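Protein (glyceraldehyde 3-phosphate dehydrogenase) (Sulfolobus solfataricus, PDB 1B7G) catalyses the phosphorylating oxidation of D-glyceraldehyde 3-phosphate in glycolysis, using NADP or NAD as cofactor with a marked preference for NADP. Local coordinates at residues Arg245-Ser251 with Glu277-Asp283; Glu260-Val264 with Lys336-Ile340; Arg49-Gln54 with Ile65-Val71; Ile20-Met26 with Ile309-Arg313. The protein carries 1 engineered substitution. All coordinates share one frame; numbering follows the deposited sequence.

Interaction 1 (Arg245-Ser251 with Glu277-Asp283); sequences RIVLISS and EVMIFSD
R245 enters the contact through its backbone: its O accepts V278 N at 2.7 Å, the first rung of a parallel pairing between strand 246-249 and the start of strand 278-288. With helix 258-267 between them in sequence, the two strands form a beta-alpha-beta unit at the edge of the catalytic domain's mixed sheet. The guanidinium of R245 leads elsewhere, to salt bridges with D310 and E307. I246 lies alongside V278, and its CG2 meets I280 CD1 on the face where V278 also packs on helix 139-152, the helix that starts at the presumed nucleophile C139. V247 bonds twice, its N to V278 O and its O to I280 N, while CG1 rests against the CB of E277 and CG2 runs beside M279 CG. At L248 the side chain returns to the I280 face and CD2 sits 3.8 Å from I280 CB. I249 again uses both backbone groups: N to I280 O at 2.8 Å and O to S282 N at 2.9 Å. With CG1 beside the backbone N, its chain bends at chi2 (-59°), which turns CD1 back onto M279 CB, whereas CG2 comes 3.8 Å from F281 CE2 and CB lies over one face of that ring. L261 of helix 258-267 packs on I249, M279 and F281. S250 leaves the pairing, and its hydroxyl is hydrogen-bonded to the C-terminal carboxylate of I340. Past the end of strand 246-249, a water joins S251 N to D283 OD1, and S251 OG donates to D283 OD2 at 2.8 Å, on the syn side but 33° out of the carboxylate plane.

Interaction 2 (Glu260-Val264 with Lys336-Ile340); sequences ELVEV and KGYLI
L339 and I340, the last two residues of the chain, pack against L261 and V264 on one side of helix 258-267, the crossover helix of the beta-alpha-beta unit built from strands 246-249 and 278-288. The C-terminal tail runs along strand 246-249, and only its last two residues reach the helix. G337 is held there by a backbone hydrogen bond to L248; at Y338 the side chain turns toward L248, S250 and S282 and leaves the helix to its successors. L339 points at the helix. With CG anti to the backbone N (chi1 170°), its branch point meets V264 CG1 tip to tip at 4.2 Å, while CD2 stands a looser 4.4 Å from L261 CD2. The same leucine also packs on V247 and I249, so it fills the layer between strand and helix. L261 and V264 are three positions apart, hence on neighbouring turns of the same helix side, and V264 N bonds to E260 O at 2.9 Å as the helix requires. All four side chains are buried and apolar, and the distances suggest easy rather than tight packing. Y38 of the second subunit closes over V264 and I340, and K14 of that subunit forms a salt bridge with E263, so the contact borders the subunit interface. I340 splits its two branches between the helical residues: CG2 lies 3.9 Å from L261 CD2, and CG1 runs across V264 CG2 at 4.1 Å.

Interaction 3 (Arg49-Gln54 with Ile65-Val71); sequences RIYVPQ and IPVAGTV. Engineered in segment 49-54: V52 (natural residue Leu).
I50 O accepts A68 N at 2.8 Å, and two residues on V52 N donates to G69 O at 3.1 Å. These two backbone bonds fasten the loop before helix 71-77 to strand 50-51, the outermost strand of the parallel sheet in the N-terminal Rossmann-type nucleotide-binding domain. A water extends the polar line by accepting from I50 N and donating to P66 O. Supplementary CA-H...O contacts flank these bonds, V67 CA meeting I50 O and T70 CA meeting V52 O. T70 is the N-cap of helix 71-77, its OG1 bonded to D73 N, so the loop is fixed by the strand on one side and by the helix start on the other. Packing lies around this core. The Y51 ring carries the methyl of A68 over one face, a CH-pi contact with CB 3.6 Å from the ring centroid and 15° off the normal. G69 passes close beside the same ring, with backbone angles (phi 162°) at which a CB would run into the preceding carbonyl O and lie tight against Y51 CD2. On the other side of the strand I50 CD1 touches I65 CG2, and helix 38-45 and F60 of helix 57-61 close in on I50. V52, an engineered residue, crosses V67 at about a right angle, its CG2 reaching V67 CG2 at 3.8 Å. I65 also packs on Y253 of the second subunit. Where the strand segment gives out, V71 CG2 lies 3.6 Å from P53 N.

Interaction 4 (Ile20-Met26 with Ile309-Arg313); sequences IIKQPDM and IDAIR
R313 grips D25 side-on with two nitrogens, NE to OD2 at 2.8 Å and NH2 to OD1 at 2.7 Å, the latter almost straight at 177°. Carboxylate and guanidinium are nearly coplanar, 20° apart. NH2 also donates to Q23 OE1 at 2.8 Å, meeting a lone pair in the amide's own plane, so three bonds fix the guanidinium's rotation, and NH1 is held by T328 and S324. M26 makes the close apolar part: its chain extends beyond CG (chi2 -170°) and lays CE over one face of the guanidinium, while the same methyl presses on I312 CG2 at 3.5 Å, tighter than usual. I309 continues the close packing, CG2 against Q23 CD at 3.6 Å and CD1 against I20 CG1 at 3.9 Å. The outer side is looser: the exposed P24 only brushes the guanidinium, CD 4.5 Å from R313 NH2. The contact joins the turn between helix 11-21 and strand 26-32 of the nucleotide-binding domain to helix 304-315. Strand 2-7 lies beneath, with V4 touching I20 and I312 and V2 touching M26, and helix 321-331 packs on Q23, I309 and R313.

How the interactions relate
From the N terminus, interaction 4 opens first at 20-26 and closes only at 309-313, tying the nucleotide-binding domain to a late helix and enclosing most of the chain. Interaction 3 closes a short loop inside it, at the far edge of the Rossmann sheet, about 8 Å from interaction 4 at the nearest atoms. Interaction 1 is also nested within interaction 4, at the edge of the catalytic sheet, and the two touch through the salt bridge R245 NH2 to D310 OD2 at 2.6 Å. Interaction 2 opens between the strands of interaction 1 and closes at the C terminus, so it crosses both interactions 1 and 4; its tail bonds to strand 246-249.

Interaction 1 (Arg245-Ser251 with Glu277-Asp283)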
loop_
_atom_site.group_PDB
_atom_site.type_symbol
_atom_site.label_atom_id
_atom_site.label_comp_id
_atom_site.label_asym_id
_atom_site.label_seq_id
_atom_site.Cartn_x
_atom_site.Cartn_y
_atom_site.Cartn_z
ATOM N N ARG A 245 18.757 8.139 4.590
ATOM C CA ARG A 245 18.578 6.724 4.806
ATOM C C ARG A 245 18.144 6.409 6.260
ATOM O O ARG A 245 17.830 5.295 6.596
ATOM C CB ARG A 245 19.692 5.843 4.290
ATOM C CG ARG A 245 19.720 5.821 2.767
ATOM C CD ARG A 245 20.765 4.882 2.181
ATOM N NE ARG A 245 21.092 5.400 0.822
ATOM C CZ ARG A 245 21.926 4.787 0.005
ATOM N NH1 ARG A 245 22.473 3.629 0.338
ATOM N NH2 ARG A 245 22.193 5.343 -1.180
ATOM N N ILE A 246 18.027 7.491 6.996
ATOM C CA ILE A 246 17.534 7.490 8.369
ATOM C C ILE A 246 16.501 8.604 8.457
ATOM O O ILE A 246 16.782 9.742 8.045
ATOM C CB ILE A 246 18.606 7.718 9.429
ATOM C CG1 ILE A 246 19.595 6.548 9.507
ATOM C CG2 ILE A 246 17.970 7.929 10.818
ATOM C CD1 ILE A 246 20.804 6.812 10.421
ATOM N N VAL A 247 15.304 8.315 8.934
ATOM C CA VAL A 247 14.327 9.392 9.151
ATOM C C VAL A 247 13.899 9.367 10.637
ATOM O O VAL A 247 14.030 8.336 11.295
ATOM C CB VAL A 247 13.094 9.323 8.261
ATOM C CG1 VAL A 247 13.439 9.664 6.810
ATOM C CG2 VAL A 247 12.385 7.973 8.320
ATOM N N LEU A 248 13.343 10.450 11.113
ATOM C CA LEU A 248 12.886 10.543 12.495
ATOM C C LEU A 248 11.347 10.573 12.453
ATOM O O LEU A 248 10.774 11.072 11.473
ATOM C CB LEU A 248 13.419 11.770 13.224
ATOM C CG LEU A 248 14.919 11.758 13.555
ATOM C CD1 LEU A 248 15.347 13.042 14.236
ATOM C CD2 LEU A 248 15.289 10.571 14.455
ATOM N N ILE A 249 10.757 9.938 13.443
ATOM C CA ILE A 249 9.285 9.907 13.593
ATOM C C ILE A 249 8.953 10.603 14.922
ATOM O O ILE A 249 9.353 10.098 15.995
ATOM C CB ILE A 249 8.800 8.452 13.723
ATOM C CG1 ILE A 249 9.289 7.559 12.610
ATOM C CG2 ILE A 249 7.271 8.386 13.894
ATOM C CD1 ILE A 249 8.955 7.870 11.183
ATOM N N SER A 250 8.308 11.735 14.873
ATOM C CA SER A 250 7.911 12.504 16.037
ATOM C C SER A 250 6.637 11.922 16.651
ATOM O O SER A 250 6.023 11.025 16.091
ATOM C CB SER A 250 7.672 13.973 15.644
ATOM O OG SER A 250 6.399 14.163 15.038
ATOM N N SER A 251 6.190 12.506 17.760
ATOM C CA SER A 251 4.903 12.065 18.345
ATOM C C SER A 251 3.890 13.186 18.176
ATOM O O SER A 251 2.926 13.297 18.917
ATOM C CB SER A 251 5.157 11.803 19.849
ATOM O OG SER A 251 5.693 12.996 20.402
ATOM N N GLU A 277 14.116 4.127 4.377
ATOM C CA GLU A 277 14.885 4.712 5.442
ATOM C C GLU A 277 14.660 4.031 6.806
ATOM O O GLU A 277 13.539 3.570 7.060
ATOM C CB GLU A 277 14.503 6.186 5.608
ATOM C CG GLU A 277 14.722 7.014 4.309
ATOM C CD GLU A 277 13.539 6.989 3.363
ATOM O OE1 GLU A 277 12.513 6.330 3.674
ATOM O OE2 GLU A 277 13.624 7.629 2.280
ATOM N N VAL A 278 15.650 4.088 7.674
ATOM C CA VAL A 278 15.475 3.581 9.064
ATOM C C VAL A 278 14.592 4.575 9.776
ATOM O O VAL A 278 14.877 5.783 9.661
ATOM C CB VAL A 278 16.836 3.432 9.785
ATOM C CG1 VAL A 278 16.687 3.069 11.270
ATOM C CG2 VAL A 278 17.645 2.322 9.113
ATOM N N MET A 279 13.490 4.149 10.418
ATOM C CA MET A 279 12.531 5.048 11.028
ATOM C C MET A 279 12.720 5.140 12.550
ATOM O O MET A 279 12.240 4.256 13.278
ATOM C CB MET A 279 11.088 4.604 10.735
ATOM C CG MET A 279 10.630 4.802 9.299
ATOM S SD MET A 279 9.328 3.651 8.804
ATOM C CE MET A 279 10.226 2.252 8.277
ATOM N N ILE A 280 13.508 6.104 13.018
ATOM C CA ILE A 280 13.807 6.199 14.446
ATOM C C ILE A 280 12.745 7.023 15.162
ATOM O O ILE A 280 12.421 8.138 14.749
ATOM C CB ILE A 280 15.187 6.821 14.714
ATOM C CG1 ILE A 280 16.286 5.924 14.137
ATOM C CG2 ILE A 280 15.391 7.051 16.222
ATOM C CD1 ILE A 280 17.682 6.472 14.222
ATOM N N PHE A 281 12.184 6.440 16.221
ATOM C CA PHE A 281 11.200 7.152 17.042
ATOM C C PHE A 281 11.908 8.172 17.910
ATOM O O PHE A 281 12.695 7.811 18.794
ATOM C CB PHE A 281 10.396 6.133 17.898
ATOM C CG PHE A 281 9.477 5.347 16.976
ATOM C CD1 PHE A 281 9.934 4.232 16.301
ATOM C CD2 PHE A 281 8.179 5.800 16.772
ATOM C CE1 PHE A 281 9.090 3.537 15.472
ATOM C CE2 PHE A 281 7.325 5.111 15.914
ATOM C CZ PHE A 281 7.799 3.997 15.266
ATOM N N SER A 282 11.747 9.453 17.570
ATOM C CA SER A 282 12.456 10.529 18.218
ATOM C C SER A 282 12.189 10.701 19.700
ATOM O O SER A 282 13.175 10.960 20.428
ATOM C CB SER A 282 12.259 11.881 17.494
ATOM O OG SER A 282 10.973 12.402 17.697
ATOM N N ASP A 283 11.040 10.294 20.210
ATOM C CA ASP A 283 10.800 10.289 21.648
ATOM C C ASP A 283 11.519 9.123 22.317
ATOM O O ASP A 283 11.642 9.167 23.544
ATOM C CB ASP A 283 9.291 10.138 21.934
ATOM C CG ASP A 283 8.520 11.420 21.761
ATOM O OD1 ASP A 283 9.088 12.438 21.315
ATOM O OD2 ASP A 283 7.307 11.440 22.072
HETATM O O HOH W 1 8.669 9.380 18.611
HETATM O O HOH W 2 8.118 14.156 19.070
#

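Interaction 2 (Glu260-Val264 with Lys336-Ile340)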
loop_
_atom_site.group_PDB
_atom_site.type_symbol
_atom_site.label_atom_id
_atom_site.label_comp_id
_atom_site.label_asym_id
_atom_site.label_seq_id
_atom_site.Cartn_x
_atom_site.Cartn_y
_atom_site.Cartn_z
ATOM N N GLU A 260 0.446 3.055 10.877
ATOM C CA GLU A 260 0.291 4.468 10.590
ATOM C C GLU A 260 1.431 4.997 9.733
ATOM O O GLU A 260 1.212 5.908 8.920
ATOM C CB GLU A 260 0.214 5.282 11.916
ATOM C CG GLU A 260 -1.148 4.950 12.582
ATOM C CD GLU A 260 -1.202 5.387 14.027
ATOM O OE1 GLU A 260 -0.120 5.595 14.655
ATOM O OE2 GLU A 260 -2.324 5.529 14.562
ATOM N N LEU A 261 2.619 4.398 9.875
ATOM C CA LEU A 261 3.756 4.778 9.026
ATOM C C LEU A 261 3.496 4.270 7.614
ATOM O O LEU A 261 3.748 5.036 6.682
ATOM C CB LEU A 261 5.085 4.266 9.600
ATOM C CG LEU A 261 5.503 4.969 10.914
ATOM C CD1 LEU A 261 6.683 4.294 11.567
ATOM C CD2 LEU A 261 5.786 6.446 10.683
ATOM N N VAL A 262 2.935 3.059 7.456
ATOM C CA VAL A 262 2.588 2.572 6.097
ATOM C C VAL A 262 1.589 3.560 5.489
ATOM O O VAL A 262 1.681 3.970 4.348
ATOM C CB VAL A 262 1.997 1.172 6.079
ATOM C CG1 VAL A 262 1.442 0.720 4.697
ATOM C CG2 VAL A 262 3.044 0.141 6.496
ATOM N N GLU A 263 0.611 3.976 6.285
ATOM C CA GLU A 263 -0.337 4.963 5.878
ATOM C C GLU A 263 0.328 6.273 5.441
ATOM O O GLU A 263 -0.074 6.803 4.415
ATOM C CB GLU A 263 -1.383 5.285 6.961
ATOM C CG GLU A 263 -2.639 5.895 6.349
ATOM C CD GLU A 263 -3.581 4.989 5.630
ATOM O OE1 GLU A 263 -3.369 3.776 5.420
ATOM O OE2 GLU A 263 -4.631 5.512 5.170
ATOM N N VAL A 264 1.246 6.813 6.216
ATOM C CA VAL A 264 1.963 8.031 5.834
ATOM C C VAL A 264 2.539 7.896 4.424
ATOM O O VAL A 264 2.420 8.814 3.605
ATOM C CB VAL A 264 3.092 8.369 6.819
ATOM C CG1 VAL A 264 4.057 9.418 6.231
ATOM C CG2 VAL A 264 2.484 8.874 8.128
ATOM N N LYS A 336 15.707 12.296 4.576
ATOM C CA LYS A 336 16.442 12.437 5.836
ATOM C C LYS A 336 15.551 13.343 6.701
ATOM O O LYS A 336 14.532 13.798 6.186
ATOM C CB LYS A 336 17.838 13.066 5.672
ATOM C CG LYS A 336 17.698 14.538 5.214
ATOM C CD LYS A 336 19.079 15.206 5.136
ATOM C CE LYS A 336 18.809 16.613 4.506
ATOM N NZ LYS A 336 20.110 17.357 4.495
ATOM N N GLY A 337 15.901 13.597 7.941
ATOM C CA GLY A 337 15.150 14.479 8.814
ATOM C C GLY A 337 13.869 13.783 9.297
ATOM O O GLY A 337 13.795 12.550 9.300
ATOM N N TYR A 338 12.862 14.556 9.646
ATOM C CA TYR A 338 11.582 14.031 10.085
ATOM C C TYR A 338 10.729 13.555 8.930
ATOM O O TYR A 338 10.542 14.246 7.916
ATOM C CB TYR A 338 10.813 15.036 10.959
ATOM C CG TYR A 338 11.322 15.087 12.387
ATOM C CD1 TYR A 338 10.844 14.193 13.355
ATOM C CD2 TYR A 338 12.276 16.033 12.773
ATOM C CE1 TYR A 338 11.320 14.248 14.660
ATOM C CE2 TYR A 338 12.759 16.076 14.062
ATOM C CZ TYR A 338 12.272 15.181 15.002
ATOM O OH TYR A 338 12.754 15.233 16.276
ATOM N N LEU A 339 10.229 12.311 9.041
ATOM C CA LEU A 339 9.300 11.809 8.036
ATOM C C LEU A 339 7.897 12.338 8.414
ATOM O O LEU A 339 7.071 12.678 7.587
ATOM C CB LEU A 339 9.255 10.286 7.992
ATOM C CG LEU A 339 8.132 9.689 7.134
ATOM C CD1 LEU A 339 8.407 10.007 5.635
ATOM C CD2 LEU A 339 8.036 8.185 7.328
ATOM N N ILE A 340 7.663 12.317 9.715
ATOM C CA ILE A 340 6.371 12.680 10.297
ATOM C C ILE A 340 6.551 12.867 11.788
ATOM O O ILE A 340 7.679 12.629 12.317
ATOM C CB ILE A 340 5.299 11.619 9.974
ATOM C CG1 ILE A 340 3.889 12.123 10.263
ATOM C CG2 ILE A 340 5.550 10.324 10.758
ATOM C CD1 ILE A 340 3.464 13.315 9.422
ATOM O OXT ILE A 340 5.626 13.356 12.472
#

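Interaction 3 (Arg49-Gln54 with Ile65-Val71)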
loop_
_atom_site.group_PDB
_atom_site.type_symbol
_atom_site.label_atom_id
_atom_site.label_comp_id
_atom_site.label_asym_id
_atom_site.label_seq_id
_atom_site.Cartn_x
_atom_site.Cartn_y
_atom_site.Cartn_z
ATOM N N ARG A 49 12.017 -7.352 -20.046
ATOM C CA ARG A 49 12.374 -8.644 -20.616
ATOM C C ARG A 49 12.531 -9.687 -19.506
ATOM O O ARG A 49 13.321 -9.465 -18.577
ATOM C CB ARG A 49 13.701 -8.525 -21.369
ATOM C CG ARG A 49 13.543 -7.792 -22.711
ATOM C CD ARG A 49 14.892 -7.726 -23.434
ATOM N NE ARG A 49 14.807 -6.854 -24.586
ATOM C CZ ARG A 49 15.758 -6.326 -25.329
ATOM N NH1 ARG A 49 17.046 -6.534 -25.094
ATOM N NH2 ARG A 49 15.400 -5.552 -26.352
ATOM N N ILE A 50 11.832 -10.792 -19.640
ATOM C CA ILE A 50 11.895 -11.874 -18.681
ATOM C C ILE A 50 12.618 -13.102 -19.199
ATOM O O ILE A 50 12.300 -13.656 -20.249
ATOM C CB ILE A 50 10.487 -12.319 -18.238
ATOM C CG1 ILE A 50 9.703 -11.110 -17.710
ATOM C CG2 ILE A 50 10.616 -13.424 -17.185
ATOM C CD1 ILE A 50 8.246 -11.448 -17.453
ATOM N N TYR A 51 13.626 -13.518 -18.456
ATOM C CA TYR A 51 14.448 -14.670 -18.771
ATOM C C TYR A 51 14.129 -15.766 -17.751
ATOM O O TYR A 51 13.808 -15.434 -16.598
ATOM C CB TYR A 51 15.904 -14.305 -18.750
ATOM C CG TYR A 51 16.335 -13.258 -19.760
ATOM C CD1 TYR A 51 15.996 -11.933 -19.628
ATOM C CD2 TYR A 51 17.142 -13.632 -20.839
ATOM C CE1 TYR A 51 16.411 -10.991 -20.558
ATOM C CE2 TYR A 51 17.583 -12.692 -21.762
ATOM C CZ TYR A 51 17.208 -11.374 -21.621
ATOM O OH TYR A 51 17.636 -10.421 -22.531
ATOM N N VAL A 52 14.117 -17.007 -18.176
ATOM C CA VAL A 52 13.669 -18.127 -17.354
ATOM C C VAL A 52 14.663 -19.279 -17.412
ATOM O O VAL A 52 15.202 -19.545 -18.487
ATOM C CB VAL A 52 12.329 -18.648 -17.912
ATOM C CG1 VAL A 52 11.902 -19.931 -17.167
ATOM C CG2 VAL A 52 11.204 -17.624 -17.775
ATOM N N PRO A 53 14.846 -20.010 -16.315
ATOM C CA PRO A 53 15.735 -21.156 -16.305
ATOM C C PRO A 53 15.312 -22.162 -17.366
ATOM O O PRO A 53 14.146 -22.531 -17.443
ATOM C CB PRO A 53 15.596 -21.762 -14.912
ATOM C CG PRO A 53 14.998 -20.688 -14.081
ATOM C CD PRO A 53 14.223 -19.781 -14.999
ATOM N N GLN A 54 16.266 -22.598 -18.162
ATOM C CA GLN A 54 16.095 -23.580 -19.219
ATOM C C GLN A 54 15.018 -24.615 -18.950
ATOM O O GLN A 54 14.064 -24.772 -19.723
ATOM C CB GLN A 54 17.452 -24.261 -19.415
ATOM C CG GLN A 54 17.605 -25.213 -20.574
ATOM C CD GLN A 54 19.010 -25.814 -20.566
ATOM O OE1 GLN A 54 19.960 -25.121 -20.185
ATOM N NE2 GLN A 54 19.129 -27.073 -20.963
ATOM N N ILE A 65 3.367 -15.526 -21.696
ATOM C CA ILE A 65 4.330 -14.424 -21.486
ATOM C C ILE A 65 5.602 -14.837 -22.201
ATOM O O ILE A 65 6.105 -15.939 -21.983
ATOM C CB ILE A 65 4.585 -14.200 -19.985
ATOM C CG1 ILE A 65 3.264 -13.860 -19.275
ATOM C CG2 ILE A 65 5.597 -13.084 -19.755
ATOM C CD1 ILE A 65 3.384 -13.852 -17.756
ATOM N N PRO A 66 6.100 -14.015 -23.114
ATOM C CA PRO A 66 7.302 -14.356 -23.842
ATOM C C PRO A 66 8.524 -14.387 -22.922
ATOM O O PRO A 66 8.604 -13.567 -22.023
ATOM C CB PRO A 66 7.432 -13.241 -24.872
ATOM C CG PRO A 66 6.657 -12.098 -24.312
ATOM C CD PRO A 66 5.558 -12.688 -23.463
ATOM N N VAL A 67 9.481 -15.230 -23.227
ATOM C CA VAL A 67 10.733 -15.454 -22.578
ATOM C C VAL A 67 11.914 -15.038 -23.457
ATOM O O VAL A 67 12.189 -15.667 -24.486
ATOM C CB VAL A 67 10.897 -16.960 -22.274
ATOM C CG1 VAL A 67 12.279 -17.263 -21.705
ATOM C CG2 VAL A 67 9.822 -17.462 -21.340
ATOM N N ALA A 68 12.718 -14.097 -23.011
ATOM C CA ALA A 68 13.829 -13.562 -23.774
ATOM C C ALA A 68 15.019 -14.475 -23.891
ATOM O O ALA A 68 15.828 -14.302 -24.812
ATOM C CB ALA A 68 14.211 -12.203 -23.199
ATOM N N GLY A 69 15.168 -15.465 -23.015
ATOM C CA GLY A 69 16.323 -16.359 -23.071
ATOM C C GLY A 69 16.483 -17.078 -21.729
ATOM O O GLY A 69 15.623 -16.919 -20.873
ATOM N N THR A 70 17.560 -17.807 -21.564
ATOM C CA THR A 70 17.819 -18.516 -20.315
ATOM C C THR A 70 18.370 -17.536 -19.275
ATOM O O THR A 70 18.750 -16.412 -19.623
ATOM C CB THR A 70 18.906 -19.598 -20.530
ATOM O OG1 THR A 70 20.112 -18.912 -20.916
ATOM C CG2 THR A 70 18.486 -20.582 -21.600
ATOM N N VAL A 71 18.592 -18.036 -18.051
ATOM C CA VAL A 71 19.234 -17.155 -17.061
ATOM C C VAL A 71 20.661 -16.877 -17.477
ATOM O O VAL A 71 21.153 -15.739 -17.418
ATOM C CB VAL A 71 19.165 -17.769 -15.645
ATOM C CG1 VAL A 71 19.777 -16.810 -14.629
ATOM C CG2 VAL A 71 17.725 -18.072 -15.283
HETATM O O HOH W 3 10.422 -11.409 -22.121
#

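Interaction 4 (Ile20-Met26 with Ile309-Arg313)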
loop_
_atom_site.group_PDB
_atom_site.type_symbol
_atom_site.label_atom_id
_atom_site.label_comp_id
_atom_site.label_asym_id
_atom_site.label_seq_id
_atom_site.Cartn_x
_atom_site.Cartn_y
_atom_site.Cartn_z
ATOM N N ILE A 20 16.979 0.465 -10.877
ATOM C CA ILE A 20 17.965 0.404 -11.952
ATOM C C ILE A 20 17.482 1.253 -13.143
ATOM O O ILE A 20 18.221 2.094 -13.656
ATOM C CB ILE A 20 18.160 -1.032 -12.408
ATOM C CG1 ILE A 20 18.958 -1.802 -11.334
ATOM C CG2 ILE A 20 18.879 -1.133 -13.771
ATOM C CD1 ILE A 20 18.886 -3.285 -11.558
ATOM N N ILE A 21 16.181 1.148 -13.408
ATOM C CA ILE A 21 15.527 1.948 -14.418
ATOM C C ILE A 21 15.656 3.422 -14.100
ATOM O O ILE A 21 15.939 4.219 -15.017
ATOM C CB ILE A 21 14.042 1.574 -14.623
ATOM C CG1 ILE A 21 13.958 0.137 -15.095
ATOM C CG2 ILE A 21 13.409 2.521 -15.648
ATOM C CD1 ILE A 21 12.581 -0.462 -15.280
ATOM N N LYS A 22 15.589 3.818 -12.840
ATOM C CA LYS A 22 15.710 5.219 -12.486
ATOM C C LYS A 22 17.137 5.736 -12.450
ATOM O O LYS A 22 17.306 6.951 -12.268
ATOM C CB LYS A 22 15.023 5.497 -11.138
ATOM C CG LYS A 22 13.531 5.173 -11.194
ATOM C CD LYS A 22 12.899 5.540 -9.848
ATOM C CE LYS A 22 11.380 5.418 -9.920
ATOM N NZ LYS A 22 10.778 5.902 -8.651
ATOM N N GLN A 23 18.161 4.918 -12.588
ATOM C CA GLN A 23 19.531 5.447 -12.494
ATOM C C GLN A 23 19.941 6.035 -13.859
ATOM O O GLN A 23 19.643 5.409 -14.878
ATOM C CB GLN A 23 20.482 4.331 -12.110
ATOM C CG GLN A 23 20.319 3.776 -10.691
ATOM C CD GLN A 23 20.034 4.802 -9.641
ATOM O OE1 GLN A 23 20.886 5.609 -9.249
ATOM N NE2 GLN A 23 18.768 4.849 -9.173
ATOM N N PRO A 24 20.646 7.144 -13.869
ATOM C CA PRO A 24 21.119 7.749 -15.119
ATOM C C PRO A 24 22.232 6.966 -15.779
ATOM O O PRO A 24 22.442 7.096 -17.003
ATOM C CB PRO A 24 21.627 9.121 -14.694
ATOM C CG PRO A 24 22.010 8.938 -13.264
ATOM C CD PRO A 24 21.004 7.956 -12.698
ATOM N N ASP A 25 22.988 6.173 -15.027
ATOM C CA ASP A 25 24.154 5.476 -15.565
ATOM C C ASP A 25 23.996 4.000 -15.670
ATOM O O ASP A 25 24.960 3.213 -15.813
ATOM C CB ASP A 25 25.399 5.808 -14.693
ATOM C CG ASP A 25 25.181 5.405 -13.226
ATOM O OD1 ASP A 25 24.028 5.313 -12.767
ATOM O OD2 ASP A 25 26.179 5.206 -12.522
ATOM N N MET A 26 22.749 3.514 -15.542
ATOM C CA MET A 26 22.523 2.091 -15.660
ATOM C C MET A 26 21.370 1.805 -16.619
ATOM O O MET A 26 20.444 2.608 -16.713
ATOM C CB MET A 26 22.121 1.546 -14.255
ATOM C CG MET A 26 23.172 1.766 -13.195
ATOM S SD MET A 26 22.784 0.861 -11.643
ATOM C CE MET A 26 24.037 1.520 -10.583
ATOM N N ILE A 309 21.891 -0.567 -5.294
ATOM C CA ILE A 309 22.341 0.375 -6.330
ATOM C C ILE A 309 23.764 0.846 -6.066
ATOM O O ILE A 309 24.657 0.793 -6.948
ATOM C CB ILE A 309 21.373 1.549 -6.484
ATOM C CG1 ILE A 309 19.971 1.102 -6.871
ATOM C CG2 ILE A 309 21.932 2.518 -7.563
ATOM C CD1 ILE A 309 19.893 0.148 -8.056
ATOM N N ASP A 310 24.093 1.217 -4.826
ATOM C CA ASP A 310 25.471 1.615 -4.507
ATOM C C ASP A 310 26.458 0.495 -4.672
ATOM O O ASP A 310 27.620 0.715 -5.098
ATOM C CB ASP A 310 25.530 2.200 -3.095
ATOM C CG ASP A 310 24.750 3.482 -2.972
ATOM O OD1 ASP A 310 24.784 4.272 -3.953
ATOM O OD2 ASP A 310 24.112 3.731 -1.924
ATOM N N ALA A 311 26.057 -0.737 -4.327
ATOM C CA ALA A 311 26.905 -1.884 -4.432
ATOM C C ALA A 311 27.330 -2.064 -5.909
ATOM O O ALA A 311 28.462 -2.490 -6.153
ATOM C CB ALA A 311 26.303 -3.171 -3.894
ATOM N N ILE A 312 26.398 -1.856 -6.829
ATOM C CA ILE A 312 26.749 -1.948 -8.255
ATOM C C ILE A 312 27.876 -0.956 -8.536
ATOM O O ILE A 312 28.902 -1.302 -9.090
ATOM C CB ILE A 312 25.545 -1.633 -9.156
ATOM C CG1 ILE A 312 24.552 -2.805 -9.133
ATOM C CG2 ILE A 312 25.998 -1.352 -10.582
ATOM C CD1 ILE A 312 23.128 -2.464 -9.541
ATOM N N ARG A 313 27.727 0.272 -8.074
ATOM C CA ARG A 313 28.738 1.292 -8.311
ATOM C C ARG A 313 30.063 0.958 -7.673
ATOM O O ARG A 313 31.102 1.148 -8.335
ATOM C CB ARG A 313 28.215 2.674 -7.896
ATOM C CG ARG A 313 27.000 3.070 -8.703
ATOM C CD ARG A 313 27.016 4.550 -9.092
ATOM N NE ARG A 313 25.785 4.892 -9.818
ATOM C CZ ARG A 313 24.624 5.189 -9.243
ATOM N NH1 ARG A 313 24.480 5.218 -7.903
ATOM N NH2 ARG A 313 23.608 5.459 -10.057
#